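Local coordinates for type III effector NopAA (Sinorhizobium fredii USDA 257, PDB 6SDU), which hydrolyses the plant cell-wall polysaccharide xyloglucan, as a secreted glycoside hydrolase family 12 enzyme that may also have cellulase activity, at residues S72-A77 with Y214-T219; D105-I110 with M120-Y125; A160-F165 with L178-K183. All blocks are in the same frame, centred on the assembly; numbering follows the deposited sequence.

Contact 1: S72-A77 with Y214-T219; sequences SYPHVA and YGVEIT
The ring of Y73 reaches across its partner strand and settles into a hollow that G215, lacking any side chain, leaves on this face of the sheet. Chi1 (-176°) sets CG anti to the backbone N, beside the carbonyl carbon, and the far part of the ring comes over strand 208-218. Y73 CE1 then comes to 3.6 Å from G215 C, while Y73 CD1 meets E217 CG at 3.5 Å. The CD1-CE1 side of the ring thus runs along the G215 backbone and against the aliphatic part of the glutamate. Past the hollow, Y73 OH bonds to the backbone oxygen of A107 one strand further on.

H75 follows as a lid. Its CB lies 3.7 Å above the plane of the Y73 ring, toward the rim, and its imidazole swings back so that ND1 donates a nearly straight bond to Y73 O (2.9 Å, 172°). Across the contact, H75 CB comes to 3.3 Å from Y214 O.

The other bumps are smaller. P74 CG rests on V216 CG1 at 3.8 Å, V76 CG1 sits against Y214 CB at 4.0 Å, and S72 OG, hydrogen-bonded to Q48 OE1, lies against CB and CD1 of I218. The antiparallel backbones are joined by the reciprocal V76 and Y214 bonds, V76 N to Y214 O being 2.9 Å, with a longer V216 N to P74 O bond further along.

E217 extends away from Y73 into the sugar site, where OE2 is hydrogen-bonded to O2 of a bound beta-D-glucopyranose. In the family 12 beta sandwich, strand 72-83 runs between 34-40 and 208-218, and 208-218 has 103-112 on its other side. The Y214 ring leaves the sheet and meets the ring of W232, nearly parallel to it, on strand 225-236 of the opposing sheet.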
loop_
_atom_site.group_PDB
_atom_site.type_symbol
_atom_site.label_atom_id
_atom_site.label_comp_id
_atom_site.label_asym_id
_atom_site.label_seq_id
_atom_site.Cartn_x
_atom_site.Cartn_y
_atom_site.Cartn_z
ATOM N N SER A 72 -0.704 -3.040 11.632
ATOM C CA SER A 72 0.552 -3.427 11.026
ATOM C C SER A 72 0.548 -3.101 9.540
ATOM O O SER A 72 -0.505 -2.947 8.912
ATOM C CB SER A 72 0.786 -4.919 11.252
ATOM O OG SER A 72 -0.192 -5.674 10.541
ATOM N N TYR A 73 1.749 -2.967 8.987
ATOM C CA TYR A 73 1.943 -2.835 7.544
ATOM C C TYR A 73 3.185 -3.614 7.146
ATOM O O TYR A 73 4.240 -3.026 6.868
ATOM C CB TYR A 73 2.050 -1.367 7.118
ATOM C CG TYR A 73 2.156 -1.140 5.596
ATOM C CD1 TYR A 73 1.211 -1.667 4.714
ATOM C CD2 TYR A 73 3.195 -0.379 5.055
ATOM C CE1 TYR A 73 1.302 -1.450 3.331
ATOM C CE2 TYR A 73 3.301 -0.153 3.673
ATOM C CZ TYR A 73 2.359 -0.689 2.816
ATOM O OH TYR A 73 2.479 -0.473 1.446
ATOM N N PRO A 74 3.111 -4.950 7.149
ATOM C CA PRO A 74 4.201 -5.742 6.555
ATOM C C PRO A 74 4.364 -5.375 5.086
ATOM O O PRO A 74 3.387 -5.327 4.327
ATOM C CB PRO A 74 3.721 -7.190 6.706
ATOM C CG PRO A 74 2.239 -7.092 6.890
ATOM C CD PRO A 74 2.023 -5.805 7.651
ATOM N N HIS A 75 5.596 -5.098 4.674
ATOM C CA HIS A 75 5.718 -4.622 3.304
ATOM C C HIS A 75 7.114 -4.854 2.774
ATOM O O HIS A 75 8.070 -5.043 3.524
ATOM C CB HIS A 75 5.365 -3.147 3.190
ATOM C CG HIS A 75 6.357 -2.243 3.851
ATOM N ND1 HIS A 75 6.314 -1.957 5.198
ATOM C CD2 HIS A 75 7.400 -1.542 3.348
ATOM C CE1 HIS A 75 7.291 -1.120 5.500
ATOM N NE2 HIS A 75 7.973 -0.865 4.399
ATOM N N VAL A 76 7.196 -4.822 1.453
ATOM C CA VAL A 76 8.428 -4.811 0.688
ATOM C C VAL A 76 8.606 -3.377 0.192
ATOM O O VAL A 76 7.619 -2.668 -0.021
ATOM C CB VAL A 76 8.334 -5.831 -0.466
ATOM C CG1 VAL A 76 7.135 -5.498 -1.370
ATOM C CG2 VAL A 76 9.637 -5.914 -1.293
ATOM N N ALA A 77 9.849 -2.907 0.106
ATOM C CA ALA A 77 10.124 -1.535 -0.308
ATOM C C ALA A 77 11.265 -1.486 -1.316
ATOM O O ALA A 77 12.219 -2.266 -1.234
ATOM C CB ALA A 77 10.464 -0.628 0.908
ATOM N N TYR A 214 5.010 -1.922 -1.072
ATOM C CA TYR A 214 3.833 -2.757 -1.283
ATOM C C TYR A 214 3.653 -3.739 -0.126
ATOM O O TYR A 214 4.606 -4.413 0.272
ATOM C CB TYR A 214 3.917 -3.525 -2.611
ATOM C CG TYR A 214 2.579 -4.068 -3.068
ATOM C CD1 TYR A 214 1.551 -3.212 -3.461
ATOM C CD2 TYR A 214 2.335 -5.446 -3.106
ATOM C CE1 TYR A 214 0.313 -3.718 -3.899
ATOM C CE2 TYR A 214 1.104 -5.963 -3.537
ATOM C CZ TYR A 214 0.095 -5.096 -3.922
ATOM O OH TYR A 214 -1.129 -5.611 -4.340
ATOM N N GLY A 215 2.424 -3.847 0.369
ATOM C CA GLY A 215 2.148 -4.743 1.480
ATOM C C GLY A 215 0.681 -4.719 1.833
ATOM O O GLY A 215 -0.157 -4.456 0.968
ATOM N N VAL A 216 0.362 -5.049 3.091
ATOM C CA VAL A 216 -1.021 -5.054 3.561
ATOM C C VAL A 216 -1.132 -4.303 4.892
ATOM O O VAL A 216 -0.392 -4.586 5.848
ATOM C CB VAL A 216 -1.580 -6.501 3.651
ATOM C CG1 VAL A 216 -0.746 -7.379 4.539
ATOM C CG2 VAL A 216 -3.048 -6.523 4.068
ATOM N N GLU A 217 -2.059 -3.338 4.957
ATOM C CA GLU A 217 -2.385 -2.660 6.210
ATOM C C GLU A 217 -3.469 -3.486 6.889
ATOM O O GLU A 217 -4.605 -3.520 6.402
ATOM C CB GLU A 217 -2.904 -1.248 5.950
ATOM C CG GLU A 217 -1.900 -0.278 5.307
ATOM C CD GLU A 217 -2.474 1.119 5.120
ATOM O OE1 GLU A 217 -3.568 1.258 4.491
ATOM O OE2 GLU A 217 -1.833 2.075 5.606
ATOM N N ILE A 218 -3.147 -4.140 8.007
ATOM C CA ILE A 218 -4.090 -5.045 8.662
ATOM C C ILE A 218 -4.758 -4.333 9.827
ATOM O O ILE A 218 -4.101 -3.909 10.785
ATOM C CB ILE A 218 -3.404 -6.333 9.127
ATOM C CG1 ILE A 218 -2.718 -6.998 7.948
ATOM C CG2 ILE A 218 -4.435 -7.295 9.775
ATOM C CD1 ILE A 218 -1.878 -8.146 8.335
ATOM N N THR A 219 -6.078 -4.229 9.760
ATOM C CA THR A 219 -6.823 -3.742 10.903
ATOM C C THR A 219 -7.306 -4.905 11.765
ATOM O O THR A 219 -7.207 -4.847 12.993
ATOM C CB THR A 219 -7.970 -2.827 10.438
ATOM O OG1 THR A 219 -7.406 -1.600 9.936
ATOM C CG2 THR A 219 -8.925 -2.489 11.595
#

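Contact 2: D105-I110 with M120-Y125; sequences DVAYDI and MLWTNY
D105 lies flat over the indole of W122. The carboxylate and ring planes are only 5° apart, and OD1 stands 3.6 Å above the W122 ring plane, over its centre. CB of D105 adds a CH-pi contact, 3.7 Å from the centroid of the six-membered ring. A chi1 of 57° puts D105 CG between the backbone N and the carbonyl carbon, above the ring. The same CB also leans against CB of Y125.

A107 continues the row on this face, its CB 3.6 Å from W122 CD1. M120, paired with D109, bends at chi3 (76°), carrying CE toward A107 CB, while its CG and CE both flank OD1 of D109. The other carboxylate oxygen of D109 is bonded to NE1 of W111. M120 and W122 touch the bound beta-D-glucopyranose, making this face of the hairpin part of the sugar-binding cleft of the family 12 sandwich.

Between V106 and A107 the antiparallel pairing slips by one residue, a beta bulge. T123 and N124 both answer V106: N124 O takes the V106 N-H at 2.8 Å, whereas T123 N gives its hydrogen to V106 O. Pairing resumes at A107 with W122, and then Y108 N bonds to L121 O at 2.7 Å and Y108 O accepts from L121 N.

On the reverse face, Y108 CB packs on L121 CB and I110 CD1 meets L121 CD1 at 4.0 Å. T123 CG2 lies more loosely at the edge of the Y108 ring, near its plane, and Y108 OH reaches S92 in the opposing sheet.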
loop_
_atom_site.group_PDB
_atom_site.type_symbol
_atom_site.label_atom_id
_atom_site.label_comp_id
_atom_site.label_asym_id
_atom_site.label_seq_id
_atom_site.Cartn_x
_atom_site.Cartn_y
_atom_site.Cartn_z
ATOM N N ASP A 105 -6.371 -3.874 3.768
ATOM C CA ASP A 105 -6.257 -3.379 2.412
ATOM C C ASP A 105 -4.844 -3.674 1.940
ATOM O O ASP A 105 -3.888 -3.451 2.673
ATOM C CB ASP A 105 -6.602 -1.898 2.327
ATOM C CG ASP A 105 -5.738 -1.029 3.232
ATOM O OD1 ASP A 105 -4.677 -0.529 2.764
ATOM O OD2 ASP A 105 -6.145 -0.808 4.395
ATOM N N VAL A 106 -4.735 -4.306 0.775
ATOM C CA VAL A 106 -3.458 -4.547 0.126
ATOM C C VAL A 106 -3.173 -3.292 -0.694
ATOM O O VAL A 106 -3.996 -2.906 -1.529
ATOM C CB VAL A 106 -3.520 -5.804 -0.763
ATOM C CG1 VAL A 106 -2.198 -6.039 -1.457
ATOM C CG2 VAL A 106 -3.877 -7.024 0.087
ATOM N N ALA A 107 -2.039 -2.631 -0.450
ATOM C CA ALA A 107 -1.841 -1.343 -1.116
ATOM C C ALA A 107 -0.384 -1.068 -1.463
ATOM O O ALA A 107 0.530 -1.476 -0.739
ATOM C CB ALA A 107 -2.340 -0.189 -0.233
ATOM N N TYR A 108 -0.194 -0.308 -2.560
ATOM C CA TYR A 108 1.064 0.365 -2.849
ATOM C C TYR A 108 1.165 1.563 -1.917
ATOM O O TYR A 108 0.158 2.221 -1.632
ATOM C CB TYR A 108 1.111 0.872 -4.299
ATOM C CG TYR A 108 1.541 -0.172 -5.277
ATOM C CD1 TYR A 108 2.886 -0.452 -5.473
ATOM C CD2 TYR A 108 0.599 -0.922 -5.966
ATOM C CE1 TYR A 108 3.287 -1.437 -6.358
ATOM C CE2 TYR A 108 0.989 -1.907 -6.861
ATOM C CZ TYR A 108 2.335 -2.170 -7.038
ATOM O OH TYR A 108 2.742 -3.150 -7.911
ATOM N N ASP A 109 2.362 1.819 -1.410
ATOM C CA ASP A 109 2.632 2.971 -0.548
ATOM C C ASP A 109 3.821 3.703 -1.166
ATOM O O ASP A 109 4.960 3.240 -1.079
ATOM C CB ASP A 109 2.912 2.524 0.893
ATOM C CG ASP A 109 2.485 3.559 1.944
ATOM O OD1 ASP A 109 1.514 4.322 1.724
ATOM O OD2 ASP A 109 3.149 3.619 2.995
ATOM N N ILE A 110 3.563 4.820 -1.837
ATOM C CA ILE A 110 4.594 5.554 -2.554
ATOM C C ILE A 110 4.868 6.862 -1.817
ATOM O O ILE A 110 3.943 7.637 -1.548
ATOM C CB ILE A 110 4.183 5.788 -4.017
ATOM C CG1 ILE A 110 3.947 4.451 -4.702
ATOM C CG2 ILE A 110 5.261 6.623 -4.802
ATOM C CD1 ILE A 110 2.938 4.520 -5.806
ATOM N N MET A 120 -1.136 6.279 -2.095
ATOM C CA MET A 120 -1.550 4.895 -1.869
ATOM C C MET A 120 -2.376 4.403 -3.048
ATOM O O MET A 120 -3.212 5.140 -3.584
ATOM C CB MET A 120 -2.386 4.747 -0.589
ATOM C CG MET A 120 -1.758 5.262 0.718
ATOM S SD MET A 120 -2.531 4.476 2.161
ATOM C CE MET A 120 -1.755 2.868 2.067
ATOM N N LEU A 121 -2.133 3.167 -3.457
ATOM C CA LEU A 121 -2.932 2.510 -4.484
ATOM C C LEU A 121 -3.427 1.201 -3.886
ATOM O O LEU A 121 -2.628 0.293 -3.657
ATOM C CB LEU A 121 -2.134 2.261 -5.770
ATOM C CG LEU A 121 -1.156 3.357 -6.242
ATOM C CD1 LEU A 121 -0.299 2.850 -7.418
ATOM C CD2 LEU A 121 -1.915 4.615 -6.628
ATOM N N TRP A 122 -4.726 1.131 -3.586
ATOM C CA TRP A 122 -5.355 -0.062 -2.994
ATOM C C TRP A 122 -5.781 -1.026 -4.108
ATOM O O TRP A 122 -6.696 -0.725 -4.878
ATOM C CB TRP A 122 -6.569 0.335 -2.151
ATOM C CG TRP A 122 -6.284 1.166 -0.889
ATOM C CD1 TRP A 122 -5.202 1.979 -0.651
ATOM C CD2 TRP A 122 -7.120 1.264 0.276
ATOM N NE1 TRP A 122 -5.306 2.562 0.597
ATOM C CE2 TRP A 122 -6.471 2.138 1.186
ATOM C CE3 TRP A 122 -8.346 0.681 0.649
ATOM C CZ2 TRP A 122 -7.010 2.455 2.443
ATOM C CZ3 TRP A 122 -8.886 0.990 1.910
ATOM C CH2 TRP A 122 -8.209 1.866 2.790
ATOM N N THR A 123 -5.144 -2.194 -4.184
ATOM C CA THR A 123 -5.502 -3.161 -5.226
ATOM C C THR A 123 -6.622 -4.112 -4.804
ATOM O O THR A 123 -7.468 -4.451 -5.628
ATOM C CB THR A 123 -4.280 -3.978 -5.651
ATOM O OG1 THR A 123 -3.787 -4.745 -4.531
ATOM C CG2 THR A 123 -3.198 -3.058 -6.200
ATOM N N ASN A 124 -6.613 -4.609 -3.564
ATOM C CA ASN A 124 -7.663 -5.495 -3.058
ATOM C C ASN A 124 -7.835 -5.155 -1.584
ATOM O O ASN A 124 -6.855 -4.861 -0.894
ATOM C CB ASN A 124 -7.328 -6.989 -3.250
ATOM C CG ASN A 124 -8.568 -7.904 -3.158
ATOM O OD1 ASN A 124 -9.699 -7.455 -2.912
ATOM N ND2 ASN A 124 -8.346 -9.196 -3.337
ATOM N N TYR A 125 -9.081 -5.108 -1.126
ATOM C CA TYR A 125 -9.349 -4.628 0.223
ATOM C C TYR A 125 -10.702 -5.173 0.663
ATOM O O TYR A 125 -11.459 -5.725 -0.138
ATOM C CB TYR A 125 -9.280 -3.092 0.285
ATOM C CG TYR A 125 -9.946 -2.361 -0.889
ATOM C CD1 TYR A 125 -9.311 -2.255 -2.144
ATOM C CD2 TYR A 125 -11.183 -1.758 -0.736
ATOM C CE1 TYR A 125 -9.912 -1.595 -3.201
ATOM C CE2 TYR A 125 -11.792 -1.091 -1.789
ATOM C CZ TYR A 125 -11.164 -1.015 -3.015
ATOM O OH TYR A 125 -11.784 -0.354 -4.040
#

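Contact 3: A160-F165 with L178-K183; sequences ATWNVF and LLRTSK
The carbonyl oxygen of T161 is gripped twice by T181: the backbone N donates a straight bond (3.0 Å, 171°), and OG1 adds a weak one. Next along, N163 and L179 exchange a reciprocal pair of backbone bonds, with L179 N to N163 O the shorter at 2.8 Å. The side chain of N163 is held elsewhere, its ND2 on S129 O and its OD1 on N154 N.

R180 also bonds within its own segment. A bend at chi3 (79°) takes NE round to S182 O, at 2.6 Å, and the guanidinium presents one face to A160 CB.

Strands 160-168 and 174-180 form a beta hairpin near one end of the larger sheet of the sandwich, and the indole of W162 lies on one face of it, against R180 and L178. R180 CG lies over the six-membered ring, 3.5 Å from the centroid, and A160 CB is over the same face, also toward the rim. L178 CD2 approaches the opposite face, 4.0 Å from the five-membered-ring centroid. The indole is thereby clasped between the arginine's aliphatic chain and the leucine, while NE1 bonds to V157 O.

Beside this clasp V164 and L178 point the same way, with V164 CG2 against L178 CG at 3.8 Å, and helix 191-200 covers them through W197 and I194. On the other face F165 crosses L179 at about a right angle, F165 CE1 meeting L179 CD2 at 3.9 Å.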
loop_
_atom_site.group_PDB
_atom_site.type_symbol
_atom_site.label_atom_id
_atom_site.label_comp_id
_atom_site.label_asym_id
_atom_site.label_seq_id
_atom_site.Cartn_x
_atom_site.Cartn_y
_atom_site.Cartn_z
ATOM N N ALA A 160 -5.730 1.499 -15.013
ATOM C CA ALA A 160 -6.891 1.043 -14.260
ATOM C C ALA A 160 -7.794 2.230 -13.964
ATOM O O ALA A 160 -7.445 3.378 -14.232
ATOM C CB ALA A 160 -6.482 0.330 -12.968
ATOM N N THR A 161 -8.978 1.929 -13.436
ATOM C CA THR A 161 -9.929 2.945 -12.998
ATOM C C THR A 161 -9.944 2.996 -11.480
ATOM O O THR A 161 -9.967 1.950 -10.821
ATOM C CB THR A 161 -11.325 2.661 -13.544
ATOM O OG1 THR A 161 -11.267 2.646 -14.978
ATOM C CG2 THR A 161 -12.311 3.732 -13.083
ATOM N N TRP A 162 -9.925 4.206 -10.928
ATOM C CA TRP A 162 -9.765 4.388 -9.498
ATOM C C TRP A 162 -10.730 5.438 -8.989
ATOM O O TRP A 162 -11.205 6.286 -9.743
ATOM C CB TRP A 162 -8.342 4.835 -9.130
ATOM C CG TRP A 162 -7.200 4.115 -9.782
ATOM C CD1 TRP A 162 -6.673 4.372 -11.000
ATOM C CD2 TRP A 162 -6.390 3.069 -9.213
ATOM N NE1 TRP A 162 -5.603 3.545 -11.248
ATOM C CE2 TRP A 162 -5.412 2.731 -10.168
ATOM C CE3 TRP A 162 -6.411 2.377 -7.999
ATOM C CZ2 TRP A 162 -4.459 1.739 -9.947
ATOM C CZ3 TRP A 162 -5.459 1.383 -7.781
ATOM C CH2 TRP A 162 -4.505 1.074 -8.750
ATOM N N ASN A 163 -10.994 5.374 -7.684
ATOM C CA ASN A 163 -11.609 6.453 -6.916
ATOM C C ASN A 163 -10.520 7.090 -6.057
ATOM O O ASN A 163 -9.704 6.370 -5.463
ATOM C CB ASN A 163 -12.744 5.935 -6.035
ATOM C CG ASN A 163 -14.005 5.649 -6.820
ATOM O OD1 ASN A 163 -14.209 6.209 -7.900
ATOM N ND2 ASN A 163 -14.862 4.771 -6.280
ATOM N N VAL A 164 -10.464 8.431 -6.052
ATOM C CA VAL A 164 -9.389 9.195 -5.426
ATOM C C VAL A 164 -9.885 9.859 -4.149
ATOM O O VAL A 164 -10.955 10.483 -4.132
ATOM C CB VAL A 164 -8.815 10.231 -6.408
ATOM C CG1 VAL A 164 -7.616 10.976 -5.788
ATOM C CG2 VAL A 164 -8.395 9.515 -7.669
ATOM N N PHE A 165 -9.086 9.743 -3.082
ATOM C CA PHE A 165 -9.409 10.294 -1.778
ATOM C C PHE A 165 -8.264 11.174 -1.290
ATOM O O PHE A 165 -7.097 10.943 -1.634
ATOM C CB PHE A 165 -9.674 9.185 -0.775
ATOM C CG PHE A 165 -10.820 8.323 -1.134
ATOM C CD1 PHE A 165 -10.665 7.285 -2.036
ATOM C CD2 PHE A 165 -12.074 8.552 -0.565
ATOM C CE1 PHE A 165 -11.750 6.486 -2.379
ATOM C CE2 PHE A 165 -13.158 7.757 -0.893
ATOM C CZ PHE A 165 -13.000 6.719 -1.796
ATOM N N LEU A 178 -5.755 6.052 -3.961
ATOM C CA LEU A 178 -6.539 5.585 -5.097
ATOM C C LEU A 178 -7.018 4.169 -4.794
ATOM O O LEU A 178 -6.200 3.280 -4.541
ATOM C CB LEU A 178 -5.721 5.618 -6.389
ATOM C CG LEU A 178 -5.569 7.013 -7.009
ATOM C CD1 LEU A 178 -4.661 7.890 -6.188
ATOM C CD2 LEU A 178 -5.048 6.899 -8.454
ATOM N N LEU A 179 -8.333 3.964 -4.817
ATOM C CA LEU A 179 -8.938 2.657 -4.576
ATOM C C LEU A 179 -9.410 2.135 -5.925
ATOM O O LEU A 179 -10.186 2.805 -6.605
ATOM C CB LEU A 179 -10.120 2.753 -3.598
ATOM C CG LEU A 179 -9.828 2.664 -2.101
ATOM C CD1 LEU A 179 -8.850 3.725 -1.648
ATOM C CD2 LEU A 179 -11.148 2.756 -1.296
ATOM N N ARG A 180 -8.924 0.960 -6.325
ATOM C CA ARG A 180 -9.338 0.407 -7.609
ATOM C C ARG A 180 -10.836 0.132 -7.595
ATOM O O ARG A 180 -11.349 -0.529 -6.685
ATOM C CB ARG A 180 -8.575 -0.879 -7.911
ATOM C CG ARG A 180 -7.574 -0.720 -9.028
ATOM C CD ARG A 180 -7.016 -2.036 -9.454
ATOM N NE ARG A 180 -7.962 -2.713 -10.317
ATOM C CZ ARG A 180 -7.645 -3.252 -11.480
ATOM N NH1 ARG A 180 -6.402 -3.195 -11.923
ATOM N NH2 ARG A 180 -8.576 -3.852 -12.188
ATOM N N THR A 181 -11.537 0.636 -8.621
ATOM C CA THR A 181 -12.981 0.427 -8.702
ATOM C C THR A 181 -13.313 -1.038 -8.908
ATOM O O THR A 181 -14.421 -1.466 -8.570
ATOM C CB THR A 181 -13.600 1.283 -9.810
ATOM O OG1 THR A 181 -13.012 0.948 -11.081
ATOM C CG2 THR A 181 -13.386 2.762 -9.494
ATOM N N SER A 182 -12.418 -1.790 -9.551
ATOM C CA SER A 182 -12.508 -3.242 -9.637
ATOM C C SER A 182 -11.296 -3.847 -8.926
ATOM O O SER A 182 -10.153 -3.606 -9.324
ATOM C CB SER A 182 -12.592 -3.705 -11.096
ATOM O OG SER A 182 -12.960 -5.067 -11.156
ATOM N N LYS A 183 -11.539 -4.609 -7.863
ATOM C CA LYS A 183 -10.445 -5.221 -7.120
ATOM C C LYS A 183 -9.801 -6.320 -7.952
ATOM O O LYS A 183 -10.464 -6.983 -8.758
ATOM C CB LYS A 183 -10.947 -5.805 -5.806
ATOM C CG LYS A 183 -11.597 -4.801 -4.872
ATOM C CD LYS A 183 -12.461 -5.530 -3.828
ATOM C CE LYS A 183 -13.081 -4.533 -2.856
ATOM N NZ LYS A 183 -13.646 -5.236 -1.679
#

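Overall arrangement
All three contacts lie in one sheet, the larger of the two in the beta sandwich. In order across it, strands 72-83, 208-218, 103-112, 117-125, 174-180 and 160-168 carry them. Contacts 1 and 2 have centres about 9 Å apart, linked by E217 N to D105 O and by the Y214 and T123 hydroxyls. Contacts 2 and 3, centres about 10 Å apart, are joined where Y125 meets R180 and K183. Contacts 1 and 3, centres about 19 Å apart, do not touch. Along the chain, contacts 2 and 3 follow one another as hairpins inside the long loop that contact 1 closes. The neighbouring strands bring E217, M120 and W122, from contacts 1 and 2, to one sugar-binding site.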